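Local coordinates for protein cytochrome C (Marichromatium purpuratum 984, PDB 5LO9) that probably passes electrons between c-type hemes and a thiosulfate-binding site, as a thiosulfate dehydrogenase (TsdBA) that can also act as a tetrathionate reductase, at residues I470-D478 against D507-V515; Q477-T488 against F492-G501. All coordinates share one frame; numbering follows the deposited sequence.

Both contacts are partly buried and peripheral, their centres about 25 and 30 Å from the centre of the chain. They fasten the same C-terminal extension, contact 2 nested inside the loop that contact 1 closes. Contact 1 includes exposed tail residues and ties them to the loop leaving helix 460-470, mostly by a carboxylate gripping backbone N-H groups. Contact 2, none of whose touching residues is exposed, folds the chain back around helix 485-492 with aromatic faces and a His-carboxylate bond, to an aspartate that a salt bridge within 477-488 holds. Gln477 and Asp478 belong to both, and Leu511 O and Gly501 N, 2.8 Å apart, probably join them by a further hydrogen bond.

Contact 1 (I470-D478 against D507-V515); sequences INAHERPQD and DGAVLGQGV. With EDO (1,2-ethanediol), chain Y.
Glu474 holds the tail 507-515 by its backbone, its carboxylate taking the N-H groups of three successive residues. OE2 accepts from Gly512 N at 2.7 Å and from Gln513 N at 3.0 Å, both on its syn side, and the second bond is nearly straight (177°). OE1 accepts from Gly514 N at 2.8 Å, from above the carboxylate plane. A bend at chi2 (-67°) turns both oxygens to the N-H groups of 512-514. A water donates to Glu474 OE2 and Val510 O, and Trp432 NE1 to OE1.

A second polar link runs through the amide of Gln477: NE2 donates to Gly512 O at 2.9 Å from above the carbonyl plane, while its OE1 is held by Tyr500 OH. Gly514 CA points a C-H almost straight at Arg475 O, 3.3 Å away.

Leu511 CD1 meets Ala472 CB at 4.1 Å at one end, with CD2 against Ala472 O, and the Val515 methyls lie against the Arg475-Pro476 backbone at the other. Segment 470-478 leaves helix 460-470, whose Ile470 touches a heme c.

The tail is thus recognised mainly through its main chain, and the converging N-H groups probably stabilise the negative charge of Glu474.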
loop_
_atom_site.group_PDB
_atom_site.type_symbol
_atom_site.label_atom_id
_atom_site.label_comp_id
_atom_site.label_asym_id
_atom_site.label_seq_id
_atom_site.Cartn_x
_atom_site.Cartn_y
_atom_site.Cartn_z
ATOM N N ILE A 470 -4.940 -10.775 -33.372
ATOM C CA ILE A 470 -3.831 -11.091 -32.463
ATOM C C ILE A 470 -4.230 -12.177 -31.473
ATOM O O ILE A 470 -3.513 -13.163 -31.261
ATOM C CB ILE A 470 -3.406 -9.819 -31.710
ATOM C CG1 ILE A 470 -2.480 -8.985 -32.556
ATOM C CG2 ILE A 470 -2.738 -10.153 -30.362
ATOM C CD1 ILE A 470 -2.350 -7.516 -32.036
ATOM N N ASN A 471 -5.349 -11.975 -30.796
ATOM C CA ASN A 471 -5.708 -12.841 -29.695
ATOM C C ASN A 471 -6.442 -14.096 -30.142
ATOM O O ASN A 471 -7.073 -14.765 -29.322
ATOM C CB ASN A 471 -6.522 -12.043 -28.678
ATOM C CG ASN A 471 -5.633 -11.146 -27.824
ATOM O OD1 ASN A 471 -4.478 -11.508 -27.516
ATOM N ND2 ASN A 471 -6.158 -9.974 -27.428
ATOM N N ALA A 472 -6.369 -14.438 -31.419
ATOM C CA ALA A 472 -6.899 -15.698 -31.888
ATOM C C ALA A 472 -5.785 -16.669 -32.231
ATOM O O ALA A 472 -6.030 -17.693 -32.859
ATOM C CB ALA A 472 -7.826 -15.455 -33.069
ATOM N N HIS A 473 -4.591 -16.400 -31.752
ATOM C CA HIS A 473 -3.426 -17.249 -31.931
ATOM C C HIS A 473 -3.150 -18.028 -30.648
ATOM O O HIS A 473 -3.553 -17.628 -29.551
ATOM C CB HIS A 473 -2.189 -16.404 -32.264
ATOM C CG HIS A 473 -2.221 -15.754 -33.611
ATOM N ND1 HIS A 473 -2.891 -14.575 -33.861
ATOM C CD2 HIS A 473 -1.623 -16.097 -34.774
ATOM C CE1 HIS A 473 -2.728 -14.234 -35.128
ATOM N NE2 HIS A 473 -1.960 -15.140 -35.704
ATOM N N GLU A 474 -2.434 -19.138 -30.775
ATOM C CA GLU A 474 -2.079 -19.815 -29.532
ATOM C C GLU A 474 -0.997 -19.038 -28.813
ATOM O O GLU A 474 -0.219 -18.289 -29.416
ATOM C CB GLU A 474 -1.596 -21.253 -29.768
ATOM C CG GLU A 474 -2.713 -22.264 -29.964
ATOM C CD GLU A 474 -3.574 -22.512 -28.707
ATOM O OE1 GLU A 474 -3.141 -22.174 -27.581
ATOM O OE2 GLU A 474 -4.703 -23.031 -28.860
ATOM N N ARG A 475 -0.938 -19.259 -27.514
ATOM C CA ARG A 475 0.024 -18.660 -26.583
ATOM C C ARG A 475 0.044 -19.599 -25.394
ATOM O O ARG A 475 -0.779 -20.523 -25.354
ATOM C CB ARG A 475 -0.410 -17.260 -26.146
ATOM C CG ARG A 475 -1.786 -17.271 -25.434
ATOM C CD ARG A 475 -2.273 -15.889 -25.049
ATOM N NE ARG A 475 -2.575 -15.086 -26.239
ATOM C CZ ARG A 475 -1.722 -14.245 -26.814
ATOM N NH1 ARG A 475 -0.489 -14.075 -26.328
ATOM N NH2 ARG A 475 -2.111 -13.574 -27.879
ATOM N N PRO A 476 0.893 -19.382 -24.391
ATOM C CA PRO A 476 0.986 -20.349 -23.290
ATOM C C PRO A 476 -0.333 -20.564 -22.575
ATOM O O PRO A 476 -1.181 -19.673 -22.463
ATOM C CB PRO A 476 2.025 -19.731 -22.367
ATOM C CG PRO A 476 2.899 -18.921 -23.292
ATOM C CD PRO A 476 1.914 -18.335 -24.276
ATOM N N GLN A 477 -0.503 -21.796 -22.121
ATOM C CA GLN A 477 -1.748 -22.213 -21.496
ATOM C C GLN A 477 -2.117 -21.358 -20.275
ATOM O O GLN A 477 -1.261 -20.785 -19.577
ATOM C CB GLN A 477 -1.616 -23.669 -21.079
ATOM C CG GLN A 477 -2.846 -24.254 -20.440
ATOM C CD GLN A 477 -3.991 -24.342 -21.368
ATOM O OE1 GLN A 477 -4.923 -23.542 -21.311
ATOM N NE2 GLN A 477 -3.933 -25.331 -22.259
ATOM N N ASP A 478 -3.415 -21.319 -20.000
ATOM C CA ASP A 478 -3.908 -20.702 -18.775
ATOM C C ASP A 478 -3.326 -21.417 -17.560
ATOM O O ASP A 478 -3.351 -22.658 -17.506
ATOM C CB ASP A 478 -5.424 -20.764 -18.750
ATOM C CG ASP A 478 -6.021 -19.851 -17.725
ATOM O OD1 ASP A 478 -5.411 -19.730 -16.648
ATOM O OD2 ASP A 478 -7.108 -19.278 -18.000
ATOM N N ASP A 507 -6.790 -25.509 -38.726
ATOM C CA ASP A 507 -7.790 -26.475 -39.205
ATOM C C ASP A 507 -8.972 -26.553 -38.236
ATOM O O ASP A 507 -9.598 -27.608 -38.038
ATOM C CB ASP A 507 -7.146 -27.844 -39.463
ATOM C CG ASP A 507 -6.203 -27.810 -40.684
ATOM O OD1 ASP A 507 -6.667 -27.327 -41.747
ATOM O OD2 ASP A 507 -5.009 -28.217 -40.590
ATOM N N GLY A 508 -9.285 -25.389 -37.655
ATOM C CA GLY A 508 -10.403 -25.206 -36.752
ATOM C C GLY A 508 -10.308 -25.903 -35.422
ATOM O O GLY A 508 -11.338 -26.061 -34.763
ATOM N N ALA A 509 -9.106 -26.279 -34.976
ATOM C CA ALA A 509 -8.947 -26.785 -33.612
ATOM C C ALA A 509 -9.313 -25.706 -32.606
ATOM O O ALA A 509 -9.171 -24.503 -32.868
ATOM C CB ALA A 509 -7.509 -27.229 -33.327
ATOM N N VAL A 510 -9.767 -26.141 -31.429
ATOM C CA VAL A 510 -10.127 -25.166 -30.410
ATOM C C VAL A 510 -8.882 -24.438 -29.937
ATOM O O VAL A 510 -7.794 -25.026 -29.808
ATOM C CB VAL A 510 -10.881 -25.800 -29.233
ATOM C CG1 VAL A 510 -12.094 -26.486 -29.768
ATOM C CG2 VAL A 510 -9.978 -26.744 -28.454
ATOM N N LEU A 511 -9.042 -23.134 -29.733
ATOM C CA LEU A 511 -8.008 -22.329 -29.120
ATOM C C LEU A 511 -7.929 -22.664 -27.646
ATOM O O LEU A 511 -8.945 -22.915 -26.984
ATOM C CB LEU A 511 -8.317 -20.835 -29.286
ATOM C CG LEU A 511 -8.132 -20.224 -30.670
ATOM C CD1 LEU A 511 -8.660 -18.808 -30.803
ATOM C CD2 LEU A 511 -6.647 -20.259 -30.972
ATOM N N GLY A 512 -6.717 -22.649 -27.127
ATOM C CA GLY A 512 -6.526 -22.779 -25.695
ATOM C C GLY A 512 -5.786 -24.036 -25.323
ATOM O O GLY A 512 -5.931 -24.516 -24.197
ATOM N N GLN A 513 -4.949 -24.527 -26.248
ATOM C CA GLN A 513 -4.129 -25.711 -26.049
ATOM C C GLN A 513 -2.705 -25.408 -25.619
ATOM O O GLN A 513 -2.048 -26.289 -25.047
ATOM C CB GLN A 513 -4.073 -26.513 -27.348
ATOM C CG GLN A 513 -5.394 -26.482 -28.073
ATOM C CD GLN A 513 -5.810 -27.821 -28.591
ATOM O OE1 GLN A 513 -5.099 -28.823 -28.445
ATOM N NE2 GLN A 513 -6.994 -27.858 -29.186
ATOM N N GLY A 514 -2.224 -24.195 -25.842
ATOM C CA GLY A 514 -0.853 -23.863 -25.483
ATOM C C GLY A 514 0.137 -24.165 -26.592
ATOM O O GLY A 514 -0.195 -24.222 -27.775
ATOM N N VAL A 515 1.390 -24.330 -26.183
ATOM C CA VAL A 515 2.515 -24.473 -27.104
ATOM C C VAL A 515 3.396 -25.721 -26.868
ATOM O O VAL A 515 3.540 -26.584 -27.760
ATOM C CB VAL A 515 3.335 -23.196 -27.009
ATOM C CG1 VAL A 515 2.516 -22.020 -27.561
ATOM C CG2 VAL A 515 3.690 -22.909 -25.552
HETATM C C1 EDO Y . -5.322 -29.928 -24.980
HETATM O O1 EDO Y . -5.610 -31.059 -25.804
HETATM C C2 EDO Y . -4.372 -30.396 -23.886
HETATM O O2 EDO Y . -3.192 -29.589 -23.930
HETATM O O HOH W 1 -5.436 -24.301 -31.115
#

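Contact 2 (Q477-T488 against F492-G501); sequences QDPRFDGSVERT and FHASPFDLYG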
loop_
_atom_site.group_PDB
_atom_site.type_symbol
_atom_site.label_atom_id
_atom_site.label_comp_id
_atom_site.label_asym_id
_atom_site.label_seq_id
_atom_site.Cartn_x
_atom_site.Cartn_y
_atom_site.Cartn_z
ATOM N N GLN A 477 -0.503 -21.796 -22.121
ATOM C CA GLN A 477 -1.748 -22.213 -21.496
ATOM C C GLN A 477 -2.117 -21.358 -20.275
ATOM O O GLN A 477 -1.261 -20.785 -19.577
ATOM C CB GLN A 477 -1.616 -23.669 -21.079
ATOM C CG GLN A 477 -2.846 -24.254 -20.440
ATOM C CD GLN A 477 -3.991 -24.342 -21.368
ATOM O OE1 GLN A 477 -4.923 -23.542 -21.311
ATOM N NE2 GLN A 477 -3.933 -25.331 -22.259
ATOM N N ASP A 478 -3.415 -21.319 -20.000
ATOM C CA ASP A 478 -3.908 -20.702 -18.775
ATOM C C ASP A 478 -3.326 -21.417 -17.560
ATOM O O ASP A 478 -3.351 -22.658 -17.506
ATOM C CB ASP A 478 -5.424 -20.764 -18.750
ATOM C CG ASP A 478 -6.021 -19.851 -17.725
ATOM O OD1 ASP A 478 -5.411 -19.730 -16.648
ATOM O OD2 ASP A 478 -7.108 -19.278 -18.000
ATOM N N PRO A 479 -2.747 -20.692 -16.594
ATOM C CA PRO A 479 -2.274 -21.351 -15.355
ATOM C C PRO A 479 -3.363 -22.056 -14.567
ATOM O O PRO A 479 -3.036 -22.948 -13.786
ATOM C CB PRO A 479 -1.679 -20.193 -14.553
ATOM C CG PRO A 479 -1.252 -19.217 -15.598
ATOM C CD PRO A 479 -2.293 -19.294 -16.672
ATOM N N ARG A 480 -4.632 -21.691 -14.764
ATOM C CA ARG A 480 -5.802 -22.321 -14.167
ATOM C C ARG A 480 -6.285 -23.521 -14.966
ATOM O O ARG A 480 -7.341 -24.087 -14.653
ATOM C CB ARG A 480 -6.934 -21.292 -14.060
ATOM C CG ARG A 480 -6.529 -20.055 -13.255
ATOM C CD ARG A 480 -7.460 -18.874 -13.462
ATOM N NE ARG A 480 -7.486 -18.385 -14.830
ATOM C CZ ARG A 480 -8.240 -17.376 -15.245
ATOM N NH1 ARG A 480 -9.030 -16.723 -14.402
ATOM N NH2 ARG A 480 -8.212 -17.029 -16.519
ATOM N N PHE A 481 -5.573 -23.878 -16.029
ATOM C CA PHE A 481 -5.954 -25.026 -16.842
ATOM C C PHE A 481 -6.194 -26.240 -15.962
ATOM O O PHE A 481 -5.394 -26.572 -15.087
ATOM C CB PHE A 481 -4.863 -25.321 -17.891
ATOM C CG PHE A 481 -5.245 -26.363 -18.916
ATOM C CD1 PHE A 481 -6.372 -26.187 -19.724
ATOM C CD2 PHE A 481 -4.445 -27.471 -19.131
ATOM C CE1 PHE A 481 -6.727 -27.131 -20.682
ATOM C CE2 PHE A 481 -4.792 -28.395 -20.098
ATOM C CZ PHE A 481 -5.927 -28.211 -20.873
ATOM N N ASP A 482 -7.281 -26.938 -16.258
ATOM C CA ASP A 482 -7.709 -28.105 -15.506
ATOM C C ASP A 482 -7.404 -29.427 -16.218
ATOM O O ASP A 482 -7.511 -30.485 -15.599
ATOM C CB ASP A 482 -9.219 -27.960 -15.285
ATOM C CG ASP A 482 -9.968 -29.246 -15.426
ATOM O OD1 ASP A 482 -10.238 -29.858 -14.358
ATOM O OD2 ASP A 482 -10.303 -29.620 -16.578
ATOM N N GLY A 483 -6.830 -29.376 -17.421
ATOM C CA GLY A 483 -6.708 -30.513 -18.273
ATOM C C GLY A 483 -7.698 -30.531 -19.440
ATOM O O GLY A 483 -7.346 -31.037 -20.521
ATOM N N SER A 484 -8.891 -29.946 -19.272
ATOM C CA SER A 484 -9.896 -29.852 -20.328
ATOM C C SER A 484 -10.091 -28.410 -20.779
ATOM O O SER A 484 -10.428 -27.547 -19.974
ATOM C CB SER A 484 -11.244 -30.396 -19.860
ATOM O OG SER A 484 -12.310 -29.803 -20.593
ATOM N N VAL A 485 -9.994 -28.178 -22.087
ATOM C CA VAL A 485 -10.235 -26.844 -22.635
ATOM C C VAL A 485 -11.678 -26.393 -22.397
ATOM O O VAL A 485 -11.913 -25.266 -21.946
ATOM C CB VAL A 485 -9.865 -26.819 -24.123
ATOM C CG1 VAL A 485 -10.323 -25.533 -24.786
ATOM C CG2 VAL A 485 -8.362 -26.979 -24.270
ATOM N N GLU A 486 -12.667 -27.243 -22.700
ATOM C CA GLU A 486 -14.066 -26.863 -22.455
ATOM C C GLU A 486 -14.282 -26.481 -20.988
ATOM O O GLU A 486 -14.908 -25.459 -20.668
ATOM C CB GLU A 486 -15.035 -27.994 -22.842
ATOM C CG GLU A 486 -15.854 -27.735 -24.122
ATOM C CD GLU A 486 -16.938 -28.805 -24.446
ATOM O OE1 GLU A 486 -16.963 -29.875 -23.814
ATOM O OE2 GLU A 486 -17.770 -28.574 -25.355
ATOM N N ARG A 487 -13.785 -27.296 -20.071
ATOM C CA ARG A 487 -14.071 -27.003 -18.682
ATOM C C ARG A 487 -13.419 -25.675 -18.276
ATOM O O ARG A 487 -14.094 -24.770 -17.771
ATOM C CB ARG A 487 -13.621 -28.178 -17.818
ATOM C CG ARG A 487 -14.064 -28.100 -16.384
ATOM C CD ARG A 487 -15.571 -27.854 -16.258
ATOM N NE ARG A 487 -15.986 -27.946 -14.860
ATOM C CZ ARG A 487 -16.972 -27.245 -14.307
ATOM N NH1 ARG A 487 -17.678 -26.378 -15.037
ATOM N NH2 ARG A 487 -17.236 -27.413 -13.012
ATOM N N THR A 488 -12.117 -25.521 -18.558
ATOM C CA THR A 488 -11.420 -24.275 -18.253
ATOM C C THR A 488 -12.097 -23.098 -18.944
ATOM O O THR A 488 -12.132 -21.975 -18.410
ATOM C CB THR A 488 -9.943 -24.375 -18.684
ATOM O OG1 THR A 488 -9.254 -25.365 -17.908
ATOM C CG2 THR A 488 -9.210 -23.061 -18.493
ATOM N N PHE A 492 -13.661 -19.854 -16.743
ATOM C CA PHE A 492 -12.834 -18.666 -16.688
ATOM C C PHE A 492 -12.857 -17.797 -17.939
ATOM O O PHE A 492 -12.231 -16.729 -17.937
ATOM C CB PHE A 492 -11.389 -19.066 -16.422
ATOM C CG PHE A 492 -11.199 -19.879 -15.187
ATOM C CD1 PHE A 492 -11.274 -19.312 -13.946
ATOM C CD2 PHE A 492 -10.891 -21.212 -15.274
ATOM C CE1 PHE A 492 -11.070 -20.053 -12.833
ATOM C CE2 PHE A 492 -10.682 -21.946 -14.138
ATOM C CZ PHE A 492 -10.787 -21.361 -12.927
ATOM N N HIS A 493 -13.557 -18.207 -18.998
ATOM C CA HIS A 493 -13.474 -17.496 -20.263
ATOM C C HIS A 493 -14.833 -17.329 -20.903
ATOM O O HIS A 493 -14.946 -17.242 -22.136
ATOM C CB HIS A 493 -12.546 -18.223 -21.207
ATOM C CG HIS A 493 -11.131 -18.304 -20.729
ATOM N ND1 HIS A 493 -10.211 -17.289 -20.926
ATOM C CD2 HIS A 493 -10.474 -19.293 -20.081
ATOM C CE1 HIS A 493 -9.042 -17.667 -20.431
ATOM N NE2 HIS A 493 -9.177 -18.876 -19.908
ATOM N N ALA A 494 -15.878 -17.317 -20.086
ATOM C CA ALA A 494 -17.236 -17.296 -20.619
ATOM C C ALA A 494 -17.656 -15.847 -20.884
ATOM O O ALA A 494 -18.427 -15.231 -20.144
ATOM C CB ALA A 494 -18.181 -18.035 -19.676
ATOM N N SER A 495 -17.111 -15.298 -21.965
ATOM C CA SER A 495 -17.422 -13.950 -22.424
ATOM C C SER A 495 -17.395 -13.913 -23.949
ATOM O O SER A 495 -16.631 -14.663 -24.578
ATOM C CB SER A 495 -16.427 -12.921 -21.878
ATOM O OG SER A 495 -16.476 -11.715 -22.646
ATOM N N PRO A 496 -18.172 -13.025 -24.574
ATOM C CA PRO A 496 -18.100 -12.907 -26.049
ATOM C C PRO A 496 -16.774 -12.326 -26.541
ATOM O O PRO A 496 -16.487 -12.422 -27.737
ATOM C CB PRO A 496 -19.269 -11.964 -26.393
ATOM C CG PRO A 496 -20.153 -11.913 -25.116
ATOM C CD PRO A 496 -19.181 -12.125 -23.977
ATOM N N PHE A 497 -15.960 -11.733 -25.660
ATOM C CA PHE A 497 -14.696 -11.120 -26.041
ATOM C C PHE A 497 -13.496 -11.963 -25.683
ATOM O O PHE A 497 -12.390 -11.438 -25.665
ATOM C CB PHE A 497 -14.530 -9.756 -25.378
ATOM C CG PHE A 497 -15.677 -8.807 -25.637
ATOM C CD1 PHE A 497 -15.820 -8.188 -26.868
ATOM C CD2 PHE A 497 -16.594 -8.521 -24.655
ATOM C CE1 PHE A 497 -16.869 -7.335 -27.111
ATOM C CE2 PHE A 497 -17.641 -7.673 -24.897
ATOM C CZ PHE A 497 -17.778 -7.079 -26.116
ATOM N N ASP A 498 -13.696 -13.234 -25.352
ATOM C CA ASP A 498 -12.637 -14.159 -24.934
ATOM C C ASP A 498 -12.731 -15.329 -25.912
ATOM O O ASP A 498 -13.739 -16.047 -25.946
ATOM C CB ASP A 498 -12.817 -14.591 -23.453
ATOM C CG ASP A 498 -11.563 -15.237 -22.862
ATOM O OD1 ASP A 498 -11.226 -15.074 -21.627
ATOM O OD2 ASP A 498 -10.908 -15.920 -23.681
ATOM N N LEU A 499 -11.695 -15.521 -26.715
ATOM C CA LEU A 499 -11.734 -16.557 -27.736
ATOM C C LEU A 499 -11.179 -17.878 -27.251
ATOM O O LEU A 499 -11.119 -18.824 -28.036
ATOM C CB LEU A 499 -10.967 -16.133 -28.992
ATOM C CG LEU A 499 -11.287 -14.763 -29.581
ATOM C CD1 LEU A 499 -10.513 -14.530 -30.898
ATOM C CD2 LEU A 499 -12.749 -14.595 -29.767
ATOM N N TYR A 500 -10.767 -17.964 -25.990
ATOM C CA TYR A 500 -10.311 -19.231 -25.439
ATOM C C TYR A 500 -11.430 -20.252 -25.567
ATOM O O TYR A 500 -12.578 -19.983 -25.192
ATOM C CB TYR A 500 -9.892 -19.044 -23.974
ATOM C CG TYR A 500 -9.275 -20.258 -23.323
ATOM C CD1 TYR A 500 -7.890 -20.372 -23.209
ATOM C CD2 TYR A 500 -10.060 -21.307 -22.846
ATOM C CE1 TYR A 500 -7.292 -21.502 -22.599
ATOM C CE2 TYR A 500 -9.476 -22.436 -22.224
ATOM C CZ TYR A 500 -8.095 -22.529 -22.106
ATOM O OH TYR A 500 -7.503 -23.638 -21.519
ATOM N N GLY A 501 -11.104 -21.409 -26.145
ATOM C CA GLY A 501 -12.062 -22.466 -26.345
ATOM C C GLY A 501 -12.789 -22.446 -27.676
ATOM O O GLY A 501 -13.295 -23.495 -28.102
#
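A bend at chi3 (-63°) lays the guanidinium of Arg480 over Phe492, and CG of Tyr500 points away from the backbone N (chi1 -174°), which carries the ring's hydroxyl to Gln477 OE1. Arg480 sits in a type I beta turn from Asp478 to Phe481, whose first residue also makes an Asx turn: Asp478 OD1 accepts from Arg480 N. The same carboxylate is gripped side-on, with Arg480 NE on OD1 and Arg480 NH2 on OD2 at 2.9 Å, each Asp478 oxygen using its syn lone pair.

The anti lone pair of Asp478 OD2 is left for His493 NE2, which donates to it at 2.8 Å. Asp498 OD1 takes the other ring nitrogen, ND1, so two carboxylates fix the rotation of the imidazole, and Tyr500 CG lies over the centre of one of its faces.

Arg480 meets Phe492 through its aliphatic part as well as the flat guanidinium. CD makes a CH-pi contact over the ring face, 4.0 Å from the centroid, and the guanidinium, 31° from the ring plane, has NH1 3.5 Å from CD1. A leucine here would probably leave Asp478 without its cationic mate and uncover the part of Phe492 beneath the guanidinium. Arg480 also touches Tyr333 of the thiosulfate pocket, its side chain about 9 Å from the bound thiosulfate.

Ser484 is the N-cap of helix 485-492, its OG accepting from Arg487 N. Val485 CG1 packs on Tyr500 CE2 and Gly501 CA. Thr488 CG2 comes within 3.5 Å of Tyr500 OH, the hydroxyl that donates to Gln477 OE1 at 2.6 Å.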